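Local coordinates for phosphate-binding protein (Unidentified prokaryotic organism, PDB 3W9V), which binds inorganic phosphate as a secreted transport protein of the PstS family and associates with human PON1 in a hetero-oligomer, at residues G35-A38 with N42-N45; A196-T201 with R207-S212; S257-P262 with P275-T280. The protein carries 1 engineered substitution. All coordinates share one frame; numbering follows the deposited sequence.

Contact 1. Residues G35-A38 with N42-N45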
loop_
_atom_site.group_PDB
_atom_site.type_symbol
_atom_site.label_atom_id
_atom_site.label_comp_id
_atom_site.label_asym_id
_atom_site.label_seq_id
_atom_site.Cartn_x
_atom_site.Cartn_y
_atom_site.Cartn_z
ATOM N N GLY A 35 -6.242 2.231 10.741
ATOM C CA GLY A 35 -7.127 1.209 10.203
ATOM C C GLY A 35 -6.994 -0.108 10.948
ATOM O O GLY A 35 -7.993 -0.751 11.294
ATOM N N LYS A 36 -5.753 -0.515 11.199
ATOM C CA LYS A 36 -5.525 -1.758 11.919
ATOM C C LYS A 36 -6.091 -1.692 13.338
ATOM O O LYS A 36 -6.755 -2.625 13.777
ATOM C CB LYS A 36 -4.042 -2.151 11.919
ATOM C CG LYS A 36 -3.514 -2.519 10.537
ATOM C CD LYS A 36 -2.196 -3.282 10.608
ATOM C CE LYS A 36 -1.064 -2.427 11.152
ATOM N NZ LYS A 36 0.188 -3.231 11.261
ATOM N N ILE A 37 -5.830 -0.601 14.056
ATOM C CA ILE A 37 -6.367 -0.447 15.408
ATOM C C ILE A 37 -7.897 -0.478 15.383
ATOM O O ILE A 37 -8.543 -1.163 16.188
ATOM C CB ILE A 37 -5.881 0.867 16.055
ATOM C CG1 ILE A 37 -4.381 0.800 16.349
ATOM C CG2 ILE A 37 -6.652 1.162 17.344
ATOM C CD1 ILE A 37 -3.760 2.147 16.631
ATOM N N ALA A 38 -8.470 0.257 14.437
ATOM C CA ALA A 38 -9.918 0.337 14.314
ATOM C C ALA A 38 -10.528 -1.050 14.184
ATOM O O ALA A 38 -11.487 -1.384 14.879
ATOM C CB ALA A 38 -10.313 1.211 13.132
ATOM N N ASN A 42 -11.891 -2.947 17.476
ATOM C CA ASN A 42 -13.216 -2.360 17.253
ATOM C C ASN A 42 -13.304 -0.953 17.828
ATOM O O ASN A 42 -14.134 -0.661 18.699
ATOM C CB ASN A 42 -14.345 -3.245 17.773
ATOM C CG ASN A 42 -15.707 -2.734 17.352
ATOM O OD1 ASN A 42 -15.816 -1.997 16.372
ATOM N ND2 ASN A 42 -16.745 -3.095 18.101
ATOM N N LYS A 43 -12.434 -0.083 17.330
ATOM C CA LYS A 43 -12.355 1.292 17.800
ATOM C C LYS A 43 -12.691 2.266 16.680
ATOM O O LYS A 43 -11.811 2.724 15.945
ATOM C CB LYS A 43 -10.967 1.590 18.377
ATOM C CG LYS A 43 -10.765 1.095 19.806
ATOM C CD LYS A 43 -9.388 1.480 20.327
ATOM C CE LYS A 43 -9.255 1.197 21.815
ATOM N NZ LYS A 43 -9.461 -0.240 22.141
ATOM N N TYR A 44 -13.975 2.579 16.560
ATOM C CA TYR A 44 -14.429 3.526 15.558
ATOM C C TYR A 44 -13.850 4.920 15.813
ATOM O O TYR A 44 -13.806 5.742 14.911
ATOM C CB TYR A 44 -15.962 3.566 15.496
ATOM C CG TYR A 44 -16.495 4.300 14.278
ATOM C CD1 TYR A 44 -16.737 3.627 13.089
ATOM C CD2 TYR A 44 -16.730 5.665 14.315
ATOM C CE1 TYR A 44 -17.206 4.292 11.971
ATOM C CE2 TYR A 44 -17.197 6.341 13.208
ATOM C CZ TYR A 44 -17.437 5.652 12.035
ATOM O OH TYR A 44 -17.905 6.339 10.942
ATOM N N ASN A 45 -13.392 5.180 17.037
ATOM C CA ASN A 45 -12.807 6.485 17.343
ATOM C C ASN A 45 -11.593 6.827 16.477
ATOM O O ASN A 45 -11.256 8.000 16.344
ATOM C CB ASN A 45 -12.489 6.649 18.838
ATOM C CG ASN A 45 -11.233 5.909 19.269
ATOM O OD1 ASN A 45 -10.821 4.913 18.665
ATOM N ND2 ASN A 45 -10.618 6.395 20.334
#
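The flat carbonyl group of Ala-38 receives the backbone amide of Lys-43 in its own plane, on a lone pair, and this bond belongs to the Schellman motif that ends helix 32-41. Lys-43 N lies 2.9 Å from Ala-38 O, with 150° at the hydrogen. Asn-42 N comes nearly as near to the same oxygen, but its N-H is badly aimed and makes no bond there. What turns the chain back is the positive phi of Asn-42 (49°), a left-handed conformation that asparagine tolerates better than most residues with a side chain. Its side-chain amide is held by the following loop: OD1 accepts from Val-55 N, and ND2 donates to Asn-54 OD1. A small residue suits position 38, because the returning chain passes close by. Ala-38 CB stands 3.5 Å from Lys-43 O, and its CA-H also points to that oxygen as a weak C-H...O contact. In the conformer of Lys-43 described here, which is one of two, the aliphatic chain slants across Ile-37, then bends at its last torsion, and NZ forms a salt bridge with Glu-41. Ile-37 offers a methyl rather than its longer branch: with CG2 anti to the backbone N, that methyl lies, in this conformer, 4.1 Å from Lys-43 CD.

Contact 2. Residues A196-T201 with R207-S212. Engineered in segment 207-212: Met-211 (natural residue Ile).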
loop_
_atom_site.group_PDB
_atom_site.type_symbol
_atom_site.label_atom_id
_atom_site.label_comp_id
_atom_site.label_asym_id
_atom_site.label_seq_id
_atom_site.Cartn_x
_atom_site.Cartn_y
_atom_site.Cartn_z
ATOM N N ALA A 196 0.016 18.090 -0.349
ATOM C CA ALA A 196 -0.183 19.520 -0.120
ATOM C C ALA A 196 1.142 20.198 0.245
ATOM O O ALA A 196 1.436 21.308 -0.215
ATOM C CB ALA A 196 -1.232 19.754 0.963
ATOM N N ALA A 197 1.952 19.523 1.054
ATOM C CA ALA A 197 3.271 20.039 1.400
ATOM C C ALA A 197 4.183 20.063 0.175
ATOM O O ALA A 197 4.905 21.035 -0.054
ATOM C CB ALA A 197 3.896 19.210 2.513
ATOM N N LEU A 198 4.144 18.995 -0.618
ATOM C CA LEU A 198 4.965 18.917 -1.816
ATOM C C LEU A 198 4.635 20.060 -2.775
ATOM O O LEU A 198 5.529 20.662 -3.377
ATOM C CB LEU A 198 4.742 17.581 -2.520
ATOM C CG LEU A 198 5.703 17.297 -3.673
ATOM C CD1 LEU A 198 7.076 16.916 -3.142
ATOM C CD2 LEU A 198 5.159 16.218 -4.582
ATOM N N ASN A 199 3.344 20.357 -2.899
ATOM C CA ASN A 199 2.852 21.352 -3.850
ATOM C C ASN A 199 2.783 22.785 -3.318
ATOM O O ASN A 199 2.391 23.698 -4.044
ATOM C CB ASN A 199 1.473 20.940 -4.374
ATOM C CG ASN A 199 1.545 19.792 -5.360
ATOM O OD1 ASN A 199 2.493 19.686 -6.137
ATOM N ND2 ASN A 199 0.536 18.929 -5.339
ATOM N N ASP A 200 3.163 22.975 -2.059
ATOM C CA ASP A 200 3.103 24.285 -1.409
ATOM C C ASP A 200 4.020 25.287 -2.103
ATOM O O ASP A 200 5.240 25.160 -2.043
ATOM C CB ASP A 200 3.519 24.137 0.055
ATOM C CG ASP A 200 3.256 25.386 0.880
ATOM O OD1 ASP A 200 2.889 26.435 0.310
ATOM O OD2 ASP A 200 3.427 25.314 2.112
ATOM N N THR A 201 3.435 26.293 -2.749
ATOM C CA THR A 201 4.227 27.270 -3.491
ATOM C C THR A 201 4.696 28.447 -2.632
ATOM O O THR A 201 5.307 29.386 -3.144
ATOM C CB THR A 201 3.470 27.801 -4.725
ATOM O OG1 THR A 201 2.249 28.429 -4.312
ATOM C CG2 THR A 201 3.153 26.663 -5.683
ATOM N N ARG A 207 11.306 20.104 -3.042
ATOM C CA ARG A 207 10.735 18.998 -2.283
ATOM C C ARG A 207 10.549 17.730 -3.109
ATOM O O ARG A 207 10.306 17.783 -4.318
ATOM C CB ARG A 207 9.423 19.409 -1.605
ATOM C CG ARG A 207 9.660 20.298 -0.401
ATOM C CD ARG A 207 8.379 20.820 0.221
ATOM N NE ARG A 207 8.691 21.579 1.430
ATOM C CZ ARG A 207 7.791 22.097 2.258
ATOM N NH1 ARG A 207 6.498 21.944 2.022
ATOM N NH2 ARG A 207 8.193 22.763 3.335
ATOM N N ILE A 208 10.661 16.594 -2.426
ATOM C CA ILE A 208 10.509 15.278 -3.029
ATOM C C ILE A 208 9.884 14.356 -1.982
ATOM O O ILE A 208 10.065 14.566 -0.781
ATOM C CB ILE A 208 11.878 14.728 -3.523
ATOM C CG1 ILE A 208 11.707 13.445 -4.340
ATOM C CG2 ILE A 208 12.837 14.503 -2.357
ATOM C CD1 ILE A 208 12.924 13.106 -5.180
ATOM N N THR A 209 9.135 13.352 -2.427
ATOM C CA THR A 209 8.510 12.415 -1.504
ATOM C C THR A 209 8.253 11.063 -2.170
ATOM O O THR A 209 8.610 10.848 -3.333
ATOM C CB THR A 209 7.199 13.000 -0.918
ATOM O OG1 THR A 209 6.777 12.230 0.213
ATOM C CG2 THR A 209 6.086 13.014 -1.957
ATOM N N TYR A 210 7.652 10.154 -1.403
ATOM C CA TYR A 210 7.184 8.856 -1.878
ATOM C C TYR A 210 5.656 8.869 -1.733
ATOM O O TYR A 210 5.124 9.482 -0.799
ATOM C CB TYR A 210 7.839 7.717 -1.073
ATOM C CG TYR A 210 7.607 7.816 0.419
ATOM C CD1 TYR A 210 6.572 7.115 1.026
ATOM C CD2 TYR A 210 8.416 8.616 1.222
ATOM C CE1 TYR A 210 6.344 7.206 2.391
ATOM C CE2 TYR A 210 8.197 8.718 2.588
ATOM C CZ TYR A 210 7.164 8.009 3.170
ATOM O OH TYR A 210 6.955 8.129 4.529
ATOM N N MET A 211 4.937 8.219 -2.647
ATOM C CA MET A 211 3.506 8.483 -2.727
ATOM C C MET A 211 2.699 7.441 -3.489
ATOM O O MET A 211 3.147 6.900 -4.501
ATOM C CB MET A 211 3.304 9.852 -3.394
ATOM C CG MET A 211 1.864 10.348 -3.484
ATOM S SD MET A 211 1.028 10.499 -1.888
ATOM C CE MET A 211 2.186 11.525 -0.998
ATOM N N SER A 212 1.477 7.202 -3.018
ATOM C CA SER A 212 0.470 6.485 -3.793
ATOM C C SER A 212 0.398 7.029 -5.221
ATOM O O SER A 212 0.320 8.237 -5.411
ATOM C CB SER A 212 -0.893 6.695 -3.147
ATOM O OG SER A 212 -1.908 6.253 -4.030
HETATM O O HOH W 1 4.173 23.100 3.422
#
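Ala-197 O is gripped by two donors that arrive from opposite faces of its carbonyl plane: Arg-207 NH1 at 2.8 Å, and Asp-200 N, whose longer bond (3.3 Å) reaches back three residues. NH1 sits 43° above the carbonyl plane, off the lone pairs, yet the oxygen lies almost within the guanidinium plane, at its edge. The arginine gets there because its chain is extended from CG to NE, and the small Ala-197 CB lets NH1 approach to 3.8 Å. A water at the same edge accepts from NH1 and donates to Asp-200 OD2, linking two charges too far apart for a salt bridge; Asp-200 OD1 is hydrogen-bonded to Thr-202 OG1, and Arg-207 NE to Gln-136 OE1. Helix 190-199 is the connection of a beta-alpha-beta crossover between strands 186-188 and 207-208, parallel neighbours of 136-140, and Leu-198 packs the helix against the chain at 207-209. Swung anti to the backbone N (chi1 -171°), it lays CD1 3.8 Å from Arg-207 CB and 4.2 Å from Thr-209 CG2. A leucine in place of Arg-207 would probably leave the water without its N-H donor, Asp-200 without a nearby positive charge, and Ala-197 O with one donor fewer. Since the C-terminal part of a helix presents carbonyl oxygens and the negative end of its dipole, a positive group here is likely to be favoured.

Contact 3. Residues S257-P262 with P275-T280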
loop_
_atom_site.group_PDB
_atom_site.type_symbol
_atom_site.label_atom_id
_atom_site.label_comp_id
_atom_site.label_asym_id
_atom_site.label_seq_id
_atom_site.Cartn_x
_atom_site.Cartn_y
_atom_site.Cartn_z
ATOM N N SER A 257 2.116 -10.139 -11.921
ATOM C CA SER A 257 1.407 -11.294 -12.476
ATOM C C SER A 257 2.024 -12.634 -12.070
ATOM O O SER A 257 1.329 -13.653 -12.016
ATOM C CB SER A 257 1.307 -11.188 -13.998
ATOM O OG SER A 257 2.556 -11.438 -14.612
ATOM N N VAL A 258 3.319 -12.626 -11.770
ATOM C CA VAL A 258 4.035 -13.853 -11.411
ATOM C C VAL A 258 4.344 -14.000 -9.914
ATOM O O VAL A 258 5.143 -14.851 -9.519
ATOM C CB VAL A 258 5.342 -14.004 -12.222
ATOM C CG1 VAL A 258 5.044 -14.040 -13.715
ATOM C CG2 VAL A 258 6.311 -12.885 -11.890
ATOM N N VAL A 259 3.713 -13.181 -9.080
ATOM C CA VAL A 259 3.833 -13.345 -7.636
ATOM C C VAL A 259 3.167 -14.656 -7.250
ATOM O O VAL A 259 2.000 -14.871 -7.584
ATOM C CB VAL A 259 3.159 -12.174 -6.893
ATOM C CG1 VAL A 259 3.008 -12.483 -5.411
ATOM C CG2 VAL A 259 3.950 -10.890 -7.113
ATOM N N PRO A 260 3.901 -15.545 -6.559
ATOM C CA PRO A 260 3.315 -16.850 -6.229
ATOM C C PRO A 260 2.091 -16.743 -5.323
ATOM O O PRO A 260 2.012 -15.842 -4.486
ATOM C CB PRO A 260 4.451 -17.572 -5.495
ATOM C CG PRO A 260 5.698 -16.908 -5.981
ATOM C CD PRO A 260 5.324 -15.465 -6.176
ATOM N N LEU A 261 1.158 -17.678 -5.474
ATOM C CA LEU A 261 -0.013 -17.745 -4.605
ATOM C C LEU A 261 0.386 -18.082 -3.172
ATOM O O LEU A 261 1.439 -18.677 -2.942
ATOM C CB LEU A 261 -0.992 -18.799 -5.121
ATOM C CG LEU A 261 -1.658 -18.474 -6.454
ATOM C CD1 LEU A 261 -2.543 -19.621 -6.905
ATOM C CD2 LEU A 261 -2.470 -17.187 -6.343
ATOM N N PRO A 262 -0.460 -17.711 -2.198
ATOM C CA PRO A 262 -0.166 -18.097 -0.815
ATOM C C PRO A 262 -0.153 -19.619 -0.682
ATOM O O PRO A 262 -0.976 -20.298 -1.292
ATOM C CB PRO A 262 -1.345 -17.514 -0.030
ATOM C CG PRO A 262 -1.922 -16.452 -0.914
ATOM C CD PRO A 262 -1.725 -16.967 -2.306
ATOM N N PRO A 275 1.781 -11.009 0.039
ATOM C CA PRO A 275 3.181 -11.180 -0.354
ATOM C C PRO A 275 3.969 -9.936 -0.025
ATOM O O PRO A 275 3.447 -8.826 -0.158
ATOM C CB PRO A 275 3.110 -11.330 -1.876
ATOM C CG PRO A 275 1.690 -11.679 -2.171
ATOM C CD PRO A 275 0.879 -10.988 -1.123
ATOM N N VAL A 276 5.218 -10.120 0.380
ATOM C CA VAL A 276 6.121 -8.997 0.516
ATOM C C VAL A 276 7.318 -9.201 -0.382
ATOM O O VAL A 276 7.772 -10.323 -0.615
ATOM C CB VAL A 276 6.590 -8.777 1.962
ATOM C CG1 VAL A 276 5.420 -8.376 2.827
ATOM C CG2 VAL A 276 7.263 -10.030 2.500
ATOM N N PHE A 277 7.810 -8.092 -0.904
ATOM C CA PHE A 277 8.977 -8.129 -1.751
ATOM C C PHE A 277 10.254 -8.007 -0.926
ATOM O O PHE A 277 10.230 -7.550 0.221
ATOM C CB PHE A 277 8.875 -7.039 -2.810
ATOM C CG PHE A 277 7.845 -7.317 -3.868
ATOM C CD1 PHE A 277 8.199 -8.011 -5.010
ATOM C CD2 PHE A 277 6.531 -6.900 -3.723
ATOM C CE1 PHE A 277 7.268 -8.280 -5.996
ATOM C CE2 PHE A 277 5.587 -7.173 -4.711
ATOM C CZ PHE A 277 5.959 -7.860 -5.845
ATOM N N GLY A 278 11.363 -8.452 -1.498
ATOM C CA GLY A 278 12.639 -8.406 -0.812
ATOM C C GLY A 278 13.782 -8.528 -1.795
ATOM O O GLY A 278 13.570 -8.575 -3.000
ATOM N N ALA A 279 15.002 -8.580 -1.271
ATOM C CA ALA A 279 16.195 -8.588 -2.112
ATOM C C ALA A 279 16.239 -9.809 -3.021
ATOM O O ALA A 279 16.552 -9.704 -4.210
ATOM C CB ALA A 279 17.449 -8.519 -1.251
ATOM N N THR A 280 15.912 -10.969 -2.461
ATOM C CA THR A 280 15.967 -12.210 -3.218
ATOM C C THR A 280 14.732 -13.069 -2.964
ATOM O O THR A 280 14.101 -12.967 -1.912
ATOM C CB THR A 280 17.231 -13.022 -2.877
ATOM O OG1 THR A 280 17.261 -14.219 -3.663
ATOM C CG2 THR A 280 17.250 -13.387 -1.401
#
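Val-259 spreads its two methyls over two partners, one each. CG1 meets the ring of Pro-275, lying 3.6 Å from Pro-275 CG and 3.7 Å from Pro-275 CB, while CG2 comes 3.9 Å from Phe-277 CZ, the far end of the aromatic ring. In both pairs the side chains cross at about a right angle. With CG1 anti to the backbone N (chi1 167°), the fork of the valine opens toward both partners at once, which suits a beta-branched residue to this place; no hydrogen bond joins the segments, so the grip is wholly apolar. Proline suits position 275 because its ring, closed back on the backbone N, offers CB and CG to the valine as a compact apolar surface with little freedom to move. The carbonyl oxygen of Val-259 accepts a bond from Trp-346 NE1 of helix 344-354, and the same tryptophan also touches Pro-275. Phe-277 belongs to the short strand 277-278, which pairs in parallel with 286-287 through backbone hydrogen bonds of Val-276 and Gly-278, the residues on either side of Phe-277, with Val-286, forming a small two-strand sheet apart from the larger ones of the fold. The Phe-277 ring meets that of Tyr-288, the two planes inclined at about 25°, and rests on Val-286 and Leu-296. Phe-298 touches both Phe-277 and Pro-275, bringing strand 296-304 of the five-strand mixed sheet against the partners of Val-259.

Overall arrangement
The three contacts follow one another along the chain and are well separated, their centres 28 to 29 Å apart and none touching another. Contact 1 ends helix 32-41, which lies in sequence between strands 28-29 and 57-60 of the five-strand mixed sheet. Contact 3 lies by the same sheet, whose strand 296-304 packs against it, although it comes late in the sequence. Contact 2 is built on the separate parallel sheet of 186-188, 136-140 and 207-208, across the chain's centre from contact 3. The two sheets are consistent with the two lobes of periplasmic binding proteins, which characteristically hold their ligand between them; contacts 1 and 3 would then probably belong with one lobe and contact 2 with the other.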